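Local coordinates for alpha-l-arabinofuranosidase domain protein (Thermotoga maritima, PDB 4ATW) that probably hydrolyses terminal alpha-L-arabinofuranosyl residues from arabinose-containing saccharides, acting as a thermostable arabinofuranosidase, at residues 35-39 with 102-106; 53-58 with 112-116; 226-232 with 269-275; 276-282 with 318-324. All coordinates share one frame; numbering follows the deposited sequence.

Following the chain from the N terminus, contact 1 opens at the end of helix 32-36 and contact 2 opens next, on helix 51-58. Contact 1 closes at 102-106 and contact 2 at 112-116, so the two cross. They also touch: Ile36 packs on Val53 and Tyr112. Together they tie the segments that follow strands 23-24 and 64-67 of the parallel barrel sheet. Contact 3 comes in series, opening at 226-232 and closing at 269-275; it joins the run into strand 231-238 to the end of helix 268-272. Contact 4 then opens at 276-282, closes at 318-324 and pairs strand 276-284 with strand 321-322. Contacts 3 and 4 meet along the sheet, where Ile232 lies beside Lys276 and Ala278.

Contact 1 (35-39 with 102-106); sequences GIYEE and NRFGT
A salt bridge beside a small apolar patch joins the two segments: Glu39 meets Arg103, and Ile36 and Tyr37 meet Phe104. The contact links the end of helix 32-36 and the turn after it to the loop that leads into helix 106-116. Arg103 NH1 faces the end of the Glu39 carboxylate, 2.7 Å from OE1. The same nitrogen gives a hydrogen bond to Glu39 OE2, 3.0 Å long with an angle of 159° at the hydrogen. OE2 accepts it with its syn lone pair, in the plane of the guanidinium. The carboxylate and guanidinium planes are 25° apart, nearly coplanar, and NH1 comes close to both oxygens. An alanine in place of Arg103 is likely to leave the Glu39 carboxylate without this cationic mate and free to turn.

In the (beta/alpha)8 barrel, both segments belong to the connections that follow strands 23-24 and 64-67. Beside the salt bridge the side chains of Ile36, Tyr37 and Phe104 pack together. Phe104 CD1 lies over one face of the Tyr37 ring, toward its rim, with Tyr37 CD1 at 3.5 Å. The rings meet obliquely, with centroids 5.0 Å apart. Tyr37 CG is anti to the backbone N (chi1 -171°), which swings the ring across to Phe104. Ile36 CD1 reaches Phe104 CZ at 3.8 Å, the two side chains crossing at about a right angle. The Tyr37 hydroxyl is hydrogen-bonded to Lys85. Gly105 takes the N-cap position of helix 106-116, and the backbone N of Phe104 is bonded to the hydroxyl of Tyr33.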
loop_
_atom_site.group_PDB
_atom_site.type_symbol
_atom_site.label_atom_id
_atom_site.label_comp_id
_atom_site.label_asym_id
_atom_site.label_seq_id
_atom_site.Cartn_x
_atom_site.Cartn_y
_atom_site.Cartn_z
ATOM N N GLY A 35 10.374 -14.515 -6.374
ATOM C CA GLY A 35 9.613 -13.965 -5.273
ATOM C C GLY A 35 8.261 -14.609 -5.128
ATOM O O GLY A 35 8.077 -15.507 -4.309
ATOM N N ILE A 36 7.295 -14.150 -5.904
ATOM C CA ILE A 36 5.974 -14.737 -5.810
ATOM C C ILE A 36 5.887 -15.798 -6.856
ATOM O O ILE A 36 5.042 -16.681 -6.757
ATOM C CB ILE A 36 4.847 -13.729 -6.105
ATOM C CG1 ILE A 36 5.041 -13.112 -7.473
ATOM C CG2 ILE A 36 4.884 -12.605 -5.131
ATOM C CD1 ILE A 36 3.826 -12.495 -7.993
ATOM N N TYR A 37 6.776 -15.702 -7.846
ATOM C CA TYR A 37 6.820 -16.610 -8.995
ATOM C C TYR A 37 8.204 -17.214 -9.159
ATOM O O TYR A 37 9.179 -16.478 -9.282
ATOM C CB TYR A 37 6.490 -15.820 -10.242
ATOM C CG TYR A 37 6.278 -16.619 -11.492
ATOM C CD1 TYR A 37 5.084 -17.306 -11.711
ATOM C CD2 TYR A 37 7.237 -16.636 -12.487
ATOM C CE1 TYR A 37 4.858 -17.974 -12.884
ATOM C CE2 TYR A 37 7.020 -17.304 -13.661
ATOM C CZ TYR A 37 5.829 -17.971 -13.856
ATOM O OH TYR A 37 5.612 -18.638 -15.042
ATOM N N GLU A 38 8.292 -18.543 -9.151
ATOM C CA GLU A 38 9.569 -19.254 -9.300
ATOM C C GLU A 38 9.215 -20.594 -9.956
ATOM O O GLU A 38 8.928 -21.572 -9.286
ATOM C CB GLU A 38 10.250 -19.475 -7.925
ATOM C CG GLU A 38 11.784 -19.667 -7.965
ATOM C CD GLU A 38 12.439 -19.733 -6.565
ATOM O OE1 GLU A 38 12.516 -18.704 -5.846
ATOM O OE2 GLU A 38 12.886 -20.827 -6.168
ATOM N N GLU A 39 9.217 -20.620 -11.283
ATOM C CA GLU A 39 8.890 -21.825 -12.031
ATOM C C GLU A 39 9.734 -23.044 -11.688
ATOM O O GLU A 39 10.957 -22.954 -11.588
ATOM C CB GLU A 39 9.025 -21.560 -13.524
ATOM C CG GLU A 39 8.050 -20.545 -14.055
ATOM C CD GLU A 39 8.082 -20.470 -15.568
ATOM O OE1 GLU A 39 7.718 -21.476 -16.220
ATOM O OE2 GLU A 39 8.478 -19.410 -16.104
ATOM N N ASN A 102 9.076 -12.557 -19.573
ATOM C CA ASN A 102 7.662 -12.304 -19.804
ATOM C C ASN A 102 6.798 -13.514 -19.614
ATOM O O ASN A 102 5.679 -13.575 -20.113
ATOM C CB ASN A 102 7.412 -11.698 -21.199
ATOM C CG ASN A 102 7.303 -10.199 -21.131
ATOM O OD1 ASN A 102 6.418 -9.688 -20.422
ATOM N ND2 ASN A 102 8.206 -9.476 -21.807
ATOM N N ARG A 103 7.314 -14.487 -18.879
ATOM C CA ARG A 103 6.545 -15.690 -18.620
ATOM C C ARG A 103 5.524 -15.340 -17.571
ATOM O O ARG A 103 4.602 -16.109 -17.312
ATOM C CB ARG A 103 7.436 -16.809 -18.109
ATOM C CG ARG A 103 8.631 -17.047 -19.007
ATOM C CD ARG A 103 9.325 -18.370 -18.741
ATOM N NE ARG A 103 9.067 -19.262 -19.856
ATOM C CZ ARG A 103 8.222 -20.287 -19.832
ATOM N NH1 ARG A 103 7.546 -20.582 -18.721
ATOM N NH2 ARG A 103 8.014 -20.991 -20.943
ATOM N N PHE A 104 5.704 -14.188 -16.938
ATOM C CA PHE A 104 4.736 -13.755 -15.938
ATOM C C PHE A 104 4.031 -12.564 -16.561
ATOM O O PHE A 104 4.527 -11.423 -16.514
ATOM C CB PHE A 104 5.410 -13.378 -14.602
ATOM C CG PHE A 104 4.445 -13.174 -13.483
ATOM C CD1 PHE A 104 3.798 -14.256 -12.924
ATOM C CD2 PHE A 104 4.112 -11.893 -13.048
ATOM C CE1 PHE A 104 2.807 -14.078 -11.942
ATOM C CE2 PHE A 104 3.128 -11.693 -12.070
ATOM C CZ PHE A 104 2.472 -12.786 -11.518
ATOM N N GLY A 105 2.879 -12.846 -17.174
ATOM C CA GLY A 105 2.102 -11.799 -17.826
ATOM C C GLY A 105 0.709 -11.517 -17.252
ATOM O O GLY A 105 0.315 -12.016 -16.193
ATOM N N THR A 106 -0.051 -10.706 -17.970
ATOM C CA THR A 106 -1.377 -10.349 -17.534
ATOM C C THR A 106 -2.178 -11.537 -17.054
ATOM O O THR A 106 -2.775 -11.457 -15.996
ATOM C CB THR A 106 -2.116 -9.676 -18.665
ATOM O OG1 THR A 106 -1.225 -8.721 -19.289
ATOM C CG2 THR A 106 -3.442 -9.050 -18.156
#

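Contact 2 (53-58 with 112-116); sequences VLEAVK and YCREI
The Tyr112 ring meets Leu54 obliquely, while Phe49 packs against it edge-to-face. Leu54 CD1 is 3.6 Å from Tyr112 CZ and 3.4 Å from Tyr112 OH. The second flat group is the carboxylate of Glu115. Lys58 NZ approaches it from above its plane, 40° out, and gives a hydrogen bond of 3.0 Å to Glu115 OE2 within a salt bridge. The other oxygen, Glu115 OE1, is paired with Arg47, so the carboxylate sits between two positive groups and would probably stay ionised.

The contact packs helix 51-58 against helix 106-116, which follow strands 23-24 and 64-67 of the (beta/alpha)8 barrel. Over the short segments the axes approach to 10.8 Å and cross at -57°. Ile116 fills the middle of the interface. Its CG2 touches Leu54 CD1 and Val57 CG1, both at 3.6 Å. Ile116 CD1 adds a contact to Val57 CG1 at 3.8 Å. These contacts are all between carbon atoms. Val53 CG1 lies beside the Tyr112 hydroxyl oxygen, 3.7 Å away. Lys58 is extended beyond CG, so its amine spans the edge of the interface, while Glu115 bends at chi2 (74°) to meet it. Val53 and Val57 also pack on strand 334-337, and Val53 and Tyr112 both touch Ile36 of helix 32-36.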
loop_
_atom_site.group_PDB
_atom_site.type_symbol
_atom_site.label_atom_id
_atom_site.label_comp_id
_atom_site.label_asym_id
_atom_site.label_seq_id
_atom_site.Cartn_x
_atom_site.Cartn_y
_atom_site.Cartn_z
ATOM N N VAL A 53 5.195 -18.324 0.039
ATOM C CA VAL A 53 4.930 -16.879 -0.109
ATOM C C VAL A 53 3.398 -16.703 -0.193
ATOM O O VAL A 53 2.775 -15.835 0.451
ATOM C CB VAL A 53 5.604 -16.323 -1.396
ATOM C CG1 VAL A 53 5.009 -15.004 -1.779
ATOM C CG2 VAL A 53 7.102 -16.144 -1.158
ATOM N N LEU A 54 2.802 -17.587 -0.973
ATOM C CA LEU A 54 1.382 -17.583 -1.165
ATOM C C LEU A 54 0.638 -17.589 0.167
ATOM O O LEU A 54 -0.412 -16.962 0.284
ATOM C CB LEU A 54 1.004 -18.786 -2.018
ATOM C CG LEU A 54 -0.189 -18.646 -2.949
ATOM C CD1 LEU A 54 -0.361 -17.198 -3.344
ATOM C CD2 LEU A 54 0.053 -19.501 -4.181
ATOM N N GLU A 55 1.167 -18.280 1.176
ATOM C CA GLU A 55 0.498 -18.324 2.482
ATOM C C GLU A 55 0.632 -17.005 3.167
ATOM O O GLU A 55 -0.369 -16.382 3.534
ATOM C CB GLU A 55 1.110 -19.349 3.401
ATOM C CG GLU A 55 0.930 -20.735 2.948
ATOM C CD GLU A 55 1.518 -21.669 3.943
ATOM O OE1 GLU A 55 1.876 -21.165 5.045
ATOM O OE2 GLU A 55 1.621 -22.881 3.626
ATOM N N ALA A 56 1.884 -16.596 3.356
ATOM C CA ALA A 56 2.174 -15.334 4.006
ATOM C C ALA A 56 1.314 -14.221 3.419
ATOM O O ALA A 56 0.886 -13.316 4.143
ATOM C CB ALA A 56 3.625 -15.007 3.850
ATOM N N VAL A 57 1.050 -14.294 2.110
ATOM C CA VAL A 57 0.241 -13.270 1.439
ATOM C C VAL A 57 -1.252 -13.377 1.752
ATOM O O VAL A 57 -1.951 -12.363 1.882
ATOM C CB VAL A 57 0.460 -13.318 -0.100
ATOM C CG1 VAL A 57 -0.600 -12.478 -0.829
ATOM C CG2 VAL A 57 1.862 -12.813 -0.434
ATOM N N LYS A 58 -1.742 -14.605 1.877
ATOM C CA LYS A 58 -3.156 -14.781 2.172
ATOM C C LYS A 58 -3.405 -14.423 3.640
ATOM O O LYS A 58 -4.514 -14.014 4.033
ATOM C CB LYS A 58 -3.591 -16.221 1.933
ATOM C CG LYS A 58 -3.333 -16.754 0.546
ATOM C CD LYS A 58 -4.150 -18.022 0.316
ATOM C CE LYS A 58 -3.877 -18.664 -1.052
ATOM N NZ LYS A 58 -4.847 -19.784 -1.324
ATOM N N TYR A 112 -2.875 -14.994 -10.064
ATOM C CA TYR A 112 -2.353 -14.744 -8.731
ATOM C C TYR A 112 -3.311 -13.886 -7.892
ATOM O O TYR A 112 -3.454 -14.088 -6.672
ATOM C CB TYR A 112 -0.990 -14.064 -8.804
ATOM C CG TYR A 112 -0.138 -14.242 -7.553
ATOM C CD1 TYR A 112 -0.285 -13.415 -6.444
ATOM C CD2 TYR A 112 0.789 -15.262 -7.479
ATOM C CE1 TYR A 112 0.471 -13.603 -5.299
ATOM C CE2 TYR A 112 1.545 -15.464 -6.348
ATOM C CZ TYR A 112 1.391 -14.643 -5.248
ATOM O OH TYR A 112 2.140 -14.966 -4.097
ATOM N N CYS A 113 -3.972 -12.930 -8.527
ATOM C CA CYS A 113 -4.909 -12.093 -7.779
ATOM C C CYS A 113 -6.091 -12.902 -7.304
ATOM O O CYS A 113 -6.474 -12.848 -6.130
ATOM C CB CYS A 113 -5.408 -10.939 -8.623
ATOM S SG CYS A 113 -4.183 -9.732 -8.762
ATOM N N ARG A 114 -6.672 -13.632 -8.240
ATOM C CA ARG A 114 -7.801 -14.478 -7.958
ATOM C C ARG A 114 -7.458 -15.350 -6.724
ATOM O O ARG A 114 -8.182 -15.340 -5.723
ATOM C CB ARG A 114 -8.073 -15.348 -9.181
ATOM C CG ARG A 114 -9.478 -15.219 -9.753
ATOM C CD ARG A 114 -9.708 -13.991 -10.670
ATOM N NE ARG A 114 -10.008 -12.756 -9.936
ATOM C CZ ARG A 114 -10.514 -11.654 -10.489
ATOM N NH1 ARG A 114 -10.786 -11.612 -11.798
ATOM N NH2 ARG A 114 -10.766 -10.605 -9.709
ATOM N N GLU A 115 -6.332 -16.065 -6.792
ATOM C CA GLU A 115 -5.879 -16.959 -5.738
ATOM C C GLU A 115 -5.754 -16.337 -4.370
ATOM O O GLU A 115 -6.020 -17.001 -3.373
ATOM C CB GLU A 115 -4.543 -17.583 -6.112
ATOM C CG GLU A 115 -4.043 -18.605 -5.105
ATOM C CD GLU A 115 -4.803 -19.945 -5.137
ATOM O OE1 GLU A 115 -5.553 -20.233 -6.104
ATOM O OE2 GLU A 115 -4.627 -20.725 -4.175
ATOM N N ILE A 116 -5.322 -15.078 -4.295
ATOM C CA ILE A 116 -5.208 -14.424 -2.992
ATOM C C ILE A 116 -6.407 -13.526 -2.695
ATOM O O ILE A 116 -6.399 -12.792 -1.720
ATOM C CB ILE A 116 -3.934 -13.583 -2.883
ATOM C CG1 ILE A 116 -3.926 -12.501 -3.948
ATOM C CG2 ILE A 116 -2.703 -14.449 -3.057
ATOM C CD1 ILE A 116 -2.760 -11.511 -3.767
#

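Contact 3 (226-232 with 269-275); sequences GDVIDFI and TARKRGV
Arg273 lays its guanidinium across the backbone of the 226-232 segment, with Val228 CA 4.0 Å above the centre of one face. At the edge of the group, NH1 gives a hydrogen bond to Ile229 O, at an angle of 138° at the hydrogen and tilted from the guanidinium plane. NH2 bonds to Asp230 OD1 at 3.2 Å with an angle of 153°, as part of a salt bridge. The carboxylate is met from above its plane. A bend at chi3 (70°) turns the group back over the loop. A leucine in place of Arg273 would probably leave Ile229 O without this donor and Asp230 without one of its cationic mates.

The helix end and the turn after it make further contacts. Gly226 has no side chain, and its CA lies 4.1 Å from that of Ala270. Ala270 CA makes a CA-H...O contact of 3.3 Å with Gly226 O. Val275 sets CG2 beside Ile229 O, 3.7 Å away, and CG1 beside Phe231 CA at 4.0 Å. These parts bring helix 268-272 and its exit onto the run into strand 231-238, at the start of neighbouring barrel strands 231-238 and 276-284.

Asp230 OD2 is paired with Lys199 and also accepts a bond from the backbone N of Ala207. The carboxylate is thus gripped by two cations and a peptide N-H, which would be expected to favour its charged form.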
loop_
_atom_site.group_PDB
_atom_site.type_symbol
_atom_site.label_atom_id
_atom_site.label_comp_id
_atom_site.label_asym_id
_atom_site.label_seq_id
_atom_site.Cartn_x
_atom_site.Cartn_y
_atom_site.Cartn_z
ATOM N N GLY A 226 -9.705 16.635 -13.990
ATOM C CA GLY A 226 -10.527 16.622 -12.789
ATOM C C GLY A 226 -11.993 16.200 -12.900
ATOM O O GLY A 226 -12.660 15.954 -11.880
ATOM N N ASP A 227 -12.489 16.107 -14.126
ATOM C CA ASP A 227 -13.859 15.705 -14.367
ATOM C C ASP A 227 -13.928 14.237 -14.802
ATOM O O ASP A 227 -15.024 13.710 -15.048
ATOM C CB ASP A 227 -14.489 16.581 -15.457
ATOM C CG ASP A 227 -13.683 16.571 -16.751
ATOM O OD1 ASP A 227 -12.456 16.311 -16.693
ATOM O OD2 ASP A 227 -14.271 16.829 -17.822
ATOM N N VAL A 228 -12.780 13.574 -14.907
ATOM C CA VAL A 228 -12.800 12.188 -15.326
ATOM C C VAL A 228 -11.947 11.234 -14.546
ATOM O O VAL A 228 -12.181 10.037 -14.593
ATOM C CB VAL A 228 -12.400 12.001 -16.805
ATOM C CG1 VAL A 228 -13.291 12.829 -17.718
ATOM C CG2 VAL A 228 -10.950 12.332 -16.975
ATOM N N ILE A 229 -10.935 11.718 -13.861
ATOM C CA ILE A 229 -10.113 10.799 -13.103
ATOM C C ILE A 229 -10.806 10.609 -11.751
ATOM O O ILE A 229 -11.660 11.412 -11.402
ATOM C CB ILE A 229 -8.725 11.368 -12.937
ATOM C CG1 ILE A 229 -8.770 12.621 -12.071
ATOM C CG2 ILE A 229 -8.174 11.723 -14.299
ATOM C CD1 ILE A 229 -7.433 13.330 -12.039
ATOM N N ASP A 230 -10.466 9.551 -11.009
ATOM C CA ASP A 230 -11.085 9.287 -9.715
ATOM C C ASP A 230 -10.160 9.497 -8.534
ATOM O O ASP A 230 -10.620 9.697 -7.412
ATOM C CB ASP A 230 -11.620 7.886 -9.703
ATOM C CG ASP A 230 -12.590 7.651 -10.822
ATOM O OD1 ASP A 230 -13.717 8.157 -10.710
ATOM O OD2 ASP A 230 -12.240 6.982 -11.825
ATOM N N PHE A 231 -8.857 9.453 -8.792
ATOM C CA PHE A 231 -7.847 9.661 -7.770
ATOM C C PHE A 231 -6.677 10.395 -8.363
ATOM O O PHE A 231 -6.582 10.575 -9.576
ATOM C CB PHE A 231 -7.296 8.347 -7.257
ATOM C CG PHE A 231 -8.323 7.421 -6.707
ATOM C CD1 PHE A 231 -9.141 6.680 -7.538
ATOM C CD2 PHE A 231 -8.451 7.267 -5.331
ATOM C CE1 PHE A 231 -10.063 5.804 -7.009
ATOM C CE2 PHE A 231 -9.382 6.384 -4.796
ATOM C CZ PHE A 231 -10.183 5.658 -5.639
ATOM N N ILE A 232 -5.775 10.808 -7.487
ATOM C CA ILE A 232 -4.547 11.448 -7.913
ATOM C C ILE A 232 -3.545 10.730 -7.025
ATOM O O ILE A 232 -3.702 10.650 -5.813
ATOM C CB ILE A 232 -4.547 12.974 -7.725
ATOM C CG1 ILE A 232 -3.169 13.502 -8.089
ATOM C CG2 ILE A 232 -4.933 13.352 -6.325
ATOM C CD1 ILE A 232 -3.162 14.995 -8.392
ATOM N N THR A 269 -13.921 21.461 -10.777
ATOM C CA THR A 269 -14.372 20.152 -11.279
ATOM C C THR A 269 -13.924 18.983 -10.404
ATOM O O THR A 269 -14.727 18.137 -10.055
ATOM C CB THR A 269 -13.914 19.866 -12.723
ATOM O OG1 THR A 269 -12.492 19.676 -12.768
ATOM C CG2 THR A 269 -14.305 21.017 -13.616
ATOM N N ALA A 270 -12.653 18.939 -10.032
ATOM C CA ALA A 270 -12.139 17.857 -9.200
ATOM C C ALA A 270 -12.827 17.782 -7.853
ATOM O O ALA A 270 -13.008 16.692 -7.308
ATOM C CB ALA A 270 -10.652 18.019 -8.976
ATOM N N ARG A 271 -13.183 18.930 -7.290
ATOM C CA ARG A 271 -13.839 18.923 -5.993
ATOM C C ARG A 271 -15.291 18.457 -6.112
ATOM O O ARG A 271 -15.768 17.709 -5.280
ATOM C CB ARG A 271 -13.775 20.307 -5.353
ATOM C CG ARG A 271 -14.160 20.314 -3.882
ATOM C CD ARG A 271 -14.343 21.728 -3.295
ATOM N NE ARG A 271 -15.443 22.450 -3.925
ATOM C CZ ARG A 271 -15.310 23.376 -4.888
ATOM N NH1 ARG A 271 -14.104 23.723 -5.341
ATOM N NH2 ARG A 271 -16.399 23.933 -5.445
ATOM N N LYS A 272 -15.990 18.904 -7.142
ATOM C CA LYS A 272 -17.365 18.488 -7.356
ATOM C C LYS A 272 -17.429 16.963 -7.355
ATOM O O LYS A 272 -18.169 16.406 -6.558
ATOM C CB LYS A 272 -17.900 19.028 -8.684
ATOM C CG LYS A 272 -18.682 20.350 -8.585
ATOM C CD LYS A 272 -17.870 21.504 -8.002
ATOM C CE LYS A 272 -18.672 22.823 -7.998
ATOM N NZ LYS A 272 -18.984 23.343 -9.375
ATOM N N ARG A 273 -16.683 16.285 -8.244
ATOM C CA ARG A 273 -16.655 14.807 -8.241
ATOM C C ARG A 273 -15.766 14.563 -7.041
ATOM O O ARG A 273 -14.841 15.328 -6.819
ATOM C CB ARG A 273 -15.970 14.259 -9.497
ATOM C CG ARG A 273 -16.650 14.672 -10.813
ATOM C CD ARG A 273 -15.959 14.186 -12.121
ATOM N NE ARG A 273 -16.056 12.747 -12.356
ATOM C CZ ARG A 273 -15.118 11.870 -11.999
ATOM N NH1 ARG A 273 -14.026 12.307 -11.402
ATOM N NH2 ARG A 273 -15.262 10.561 -12.241
ATOM N N GLY A 274 -16.003 13.537 -6.249
ATOM C CA GLY A 274 -15.128 13.368 -5.100
ATOM C C GLY A 274 -13.728 12.836 -5.381
ATOM O O GLY A 274 -13.344 11.858 -4.766
ATOM N N VAL A 275 -12.947 13.466 -6.264
ATOM C CA VAL A 275 -11.627 12.944 -6.576
ATOM C C VAL A 275 -10.891 12.794 -5.285
ATOM O O VAL A 275 -10.937 13.700 -4.448
ATOM C CB VAL A 275 -10.849 13.880 -7.435
ATOM C CG1 VAL A 275 -9.439 13.355 -7.621
ATOM C CG2 VAL A 275 -11.535 14.026 -8.746
#

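Contact 4 (276-282 with 318-324); sequences KIALDEW and IVPLANL
Leu279 and Val319 lie at the apolar centre, with Leu279 CB 3.9 Å from Val319 CG1 and 4.1 Å from Ala322 CB. Ile277 extends this face, its CB 4.0 Å from Val319 CG2. On the other face of the sheet, Ala278 CB meets Leu321 CD1 at 4.1 Å. Leu324 CD1 sits over the six-membered ring of Trp282, 3.5 Å from its centroid and 4° off the normal, a CH-pi contact. With chi1 at -176°, Leu324 points CG away from its own amide nitrogen, which helps carry CD1 over the ring.

Ala278 pairs with Leu321 and Leu279 with Ala322 in parallel. Backbone hydrogen bonds run from Ile277 N to Ile318 O, Leu279 N to Leu321 O and Asn323 N to Leu279 O; a fourth, Trp282 N to Asn323 O, lies past the corner at Glu281. At the polar edge, Asp280 is held by Tyr121 and Ser233, Glu281 by Tyr237 and Arg66, and Asn323 by His23 and Asn64.

Helix 299-313 makes the beta-alpha-beta crossover between these strands of the (beta/alpha)8 barrel. It covers Val319, Ala322 and Trp282; helix 250-265 covers Ile277 and Leu279, helix 345-355 packs on Trp282 and Leu324, and Phe231 of strand 231-238 packs on Ala278 and Leu321.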
loop_
_atom_site.group_PDB
_atom_site.type_symbol
_atom_site.label_atom_id
_atom_site.label_comp_id
_atom_site.label_asym_id
_atom_site.label_seq_id
_atom_site.Cartn_x
_atom_site.Cartn_y
_atom_site.Cartn_z
ATOM N N LYS A 276 -10.211 11.661 -5.116
ATOM C CA LYS A 276 -9.474 11.425 -3.891
ATOM C C LYS A 276 -8.031 11.078 -4.070
ATOM O O LYS A 276 -7.536 11.035 -5.172
ATOM C CB LYS A 276 -10.203 10.393 -3.026
ATOM C CG LYS A 276 -11.475 11.024 -2.539
ATOM C CD LYS A 276 -12.355 10.159 -1.698
ATOM C CE LYS A 276 -13.695 10.900 -1.456
ATOM N NZ LYS A 276 -13.519 12.362 -1.131
ATOM N N ILE A 277 -7.340 10.862 -2.972
ATOM C CA ILE A 277 -5.947 10.541 -3.062
ATOM C C ILE A 277 -5.710 9.050 -3.030
ATOM O O ILE A 277 -6.349 8.325 -2.260
ATOM C CB ILE A 277 -5.201 11.149 -1.914
ATOM C CG1 ILE A 277 -5.363 12.657 -1.955
ATOM C CG2 ILE A 277 -3.734 10.771 -1.976
ATOM C CD1 ILE A 277 -4.649 13.382 -0.794
ATOM N N ALA A 278 -4.796 8.590 -3.877
ATOM C CA ALA A 278 -4.423 7.189 -3.894
ATOM C C ALA A 278 -2.940 7.126 -3.517
ATOM O O ALA A 278 -2.074 7.508 -4.296
ATOM C CB ALA A 278 -4.654 6.624 -5.259
ATOM N N LEU A 279 -2.632 6.687 -2.311
ATOM C CA LEU A 279 -1.237 6.612 -1.882
ATOM C C LEU A 279 -0.749 5.262 -2.403
ATOM O O LEU A 279 -0.530 4.333 -1.599
ATOM C CB LEU A 279 -1.186 6.618 -0.357
ATOM C CG LEU A 279 -0.024 7.213 0.429
ATOM C CD1 LEU A 279 -0.038 6.678 1.889
ATOM C CD2 LEU A 279 1.282 6.873 -0.259
ATOM N N ASP A 280 -0.586 5.148 -3.731
ATOM C CA ASP A 280 -0.194 3.884 -4.364
ATOM C C ASP A 280 1.266 3.498 -4.340
ATOM O O ASP A 280 1.686 2.657 -5.082
ATOM C CB ASP A 280 -0.773 3.773 -5.800
ATOM C CG ASP A 280 -0.176 4.773 -6.779
ATOM O OD1 ASP A 280 0.659 5.586 -6.330
ATOM O OD2 ASP A 280 -0.545 4.742 -7.991
ATOM N N GLU A 281 2.058 4.108 -3.485
ATOM C CA GLU A 281 3.452 3.728 -3.380
ATOM C C GLU A 281 4.024 4.354 -2.125
ATOM O O GLU A 281 4.269 5.555 -2.079
ATOM C CB GLU A 281 4.210 4.224 -4.605
ATOM C CG GLU A 281 4.838 3.107 -5.375
ATOM C CD GLU A 281 5.752 3.543 -6.544
ATOM O OE1 GLU A 281 6.887 4.016 -6.286
ATOM O OE2 GLU A 281 5.350 3.396 -7.734
ATOM N N TRP A 282 4.218 3.556 -1.083
ATOM C CA TRP A 282 4.782 4.080 0.158
ATOM C C TRP A 282 5.402 3.231 1.269
ATOM O O TRP A 282 4.709 2.556 2.012
ATOM C CB TRP A 282 3.673 4.662 1.028
ATOM C CG TRP A 282 2.759 3.629 1.632
ATOM C CD1 TRP A 282 1.633 3.101 1.071
ATOM C CD2 TRP A 282 2.891 3.029 2.924
ATOM N NE1 TRP A 282 1.045 2.213 1.941
ATOM C CE2 TRP A 282 1.796 2.144 3.087
ATOM C CE3 TRP A 282 3.831 3.153 3.971
ATOM C CZ2 TRP A 282 1.607 1.375 4.267
ATOM C CZ3 TRP A 282 3.642 2.388 5.164
ATOM C CH2 TRP A 282 2.536 1.515 5.289
ATOM N N ILE A 318 -10.332 10.414 2.571
ATOM C CA ILE A 318 -9.715 11.189 1.510
ATOM C C ILE A 318 -8.618 10.375 0.807
ATOM O O ILE A 318 -8.236 10.671 -0.323
ATOM C CB ILE A 318 -9.094 12.483 2.018
ATOM C CG1 ILE A 318 -7.744 12.194 2.598
ATOM C CG2 ILE A 318 -9.953 13.111 3.056
ATOM C CD1 ILE A 318 -6.954 13.394 2.699
ATOM N N VAL A 319 -8.120 9.345 1.481
ATOM C CA VAL A 319 -7.089 8.486 0.911
ATOM C C VAL A 319 -7.647 7.086 1.017
ATOM O O VAL A 319 -7.192 6.292 1.812
ATOM C CB VAL A 319 -5.776 8.563 1.714
ATOM C CG1 VAL A 319 -4.679 7.851 1.002
ATOM C CG2 VAL A 319 -5.373 9.981 1.925
ATOM N N PRO A 320 -8.658 6.767 0.222
ATOM C CA PRO A 320 -9.236 5.432 0.290
ATOM C C PRO A 320 -8.384 4.302 -0.263
ATOM O O PRO A 320 -8.574 3.131 0.086
ATOM C CB PRO A 320 -10.540 5.595 -0.474
ATOM C CG PRO A 320 -10.216 6.619 -1.470
ATOM C CD PRO A 320 -9.458 7.626 -0.654
ATOM N N LEU A 321 -7.436 4.648 -1.115
ATOM C CA LEU A 321 -6.604 3.626 -1.725
ATOM C C LEU A 321 -5.121 3.797 -1.343
ATOM O O LEU A 321 -4.574 4.907 -1.427
ATOM C CB LEU A 321 -6.784 3.704 -3.241
ATOM C CG LEU A 321 -6.609 2.444 -4.078
ATOM C CD1 LEU A 321 -6.283 2.895 -5.506
ATOM C CD2 LEU A 321 -5.486 1.528 -3.511
ATOM N N ALA A 322 -4.476 2.706 -0.928
ATOM C CA ALA A 322 -3.066 2.767 -0.541
ATOM C C ALA A 322 -2.336 1.471 -0.833
ATOM O O ALA A 322 -2.874 0.392 -0.638
ATOM C CB ALA A 322 -2.941 3.108 0.939
ATOM N N ASN A 323 -1.096 1.587 -1.286
ATOM C CA ASN A 323 -0.307 0.415 -1.620
ATOM C C ASN A 323 1.132 0.432 -1.092
ATOM O O ASN A 323 1.918 1.323 -1.397
ATOM C CB ASN A 323 -0.321 0.254 -3.120
ATOM C CG ASN A 323 -1.714 0.075 -3.643
ATOM O OD1 ASN A 323 -2.563 0.923 -3.460
ATOM N ND2 ASN A 323 -1.967 -1.041 -4.273
ATOM N N LEU A 324 1.480 -0.573 -0.302
ATOM C CA LEU A 324 2.807 -0.617 0.275
ATOM C C LEU A 324 3.738 -0.675 -0.907
ATOM O O LEU A 324 3.333 -1.122 -1.966
ATOM C CB LEU A 324 2.906 -1.717 1.333
ATOM C CG LEU A 324 4.251 -1.741 2.034
ATOM C CD1 LEU A 324 4.430 -0.451 2.779
ATOM C CD2 LEU A 324 4.330 -2.881 2.975
#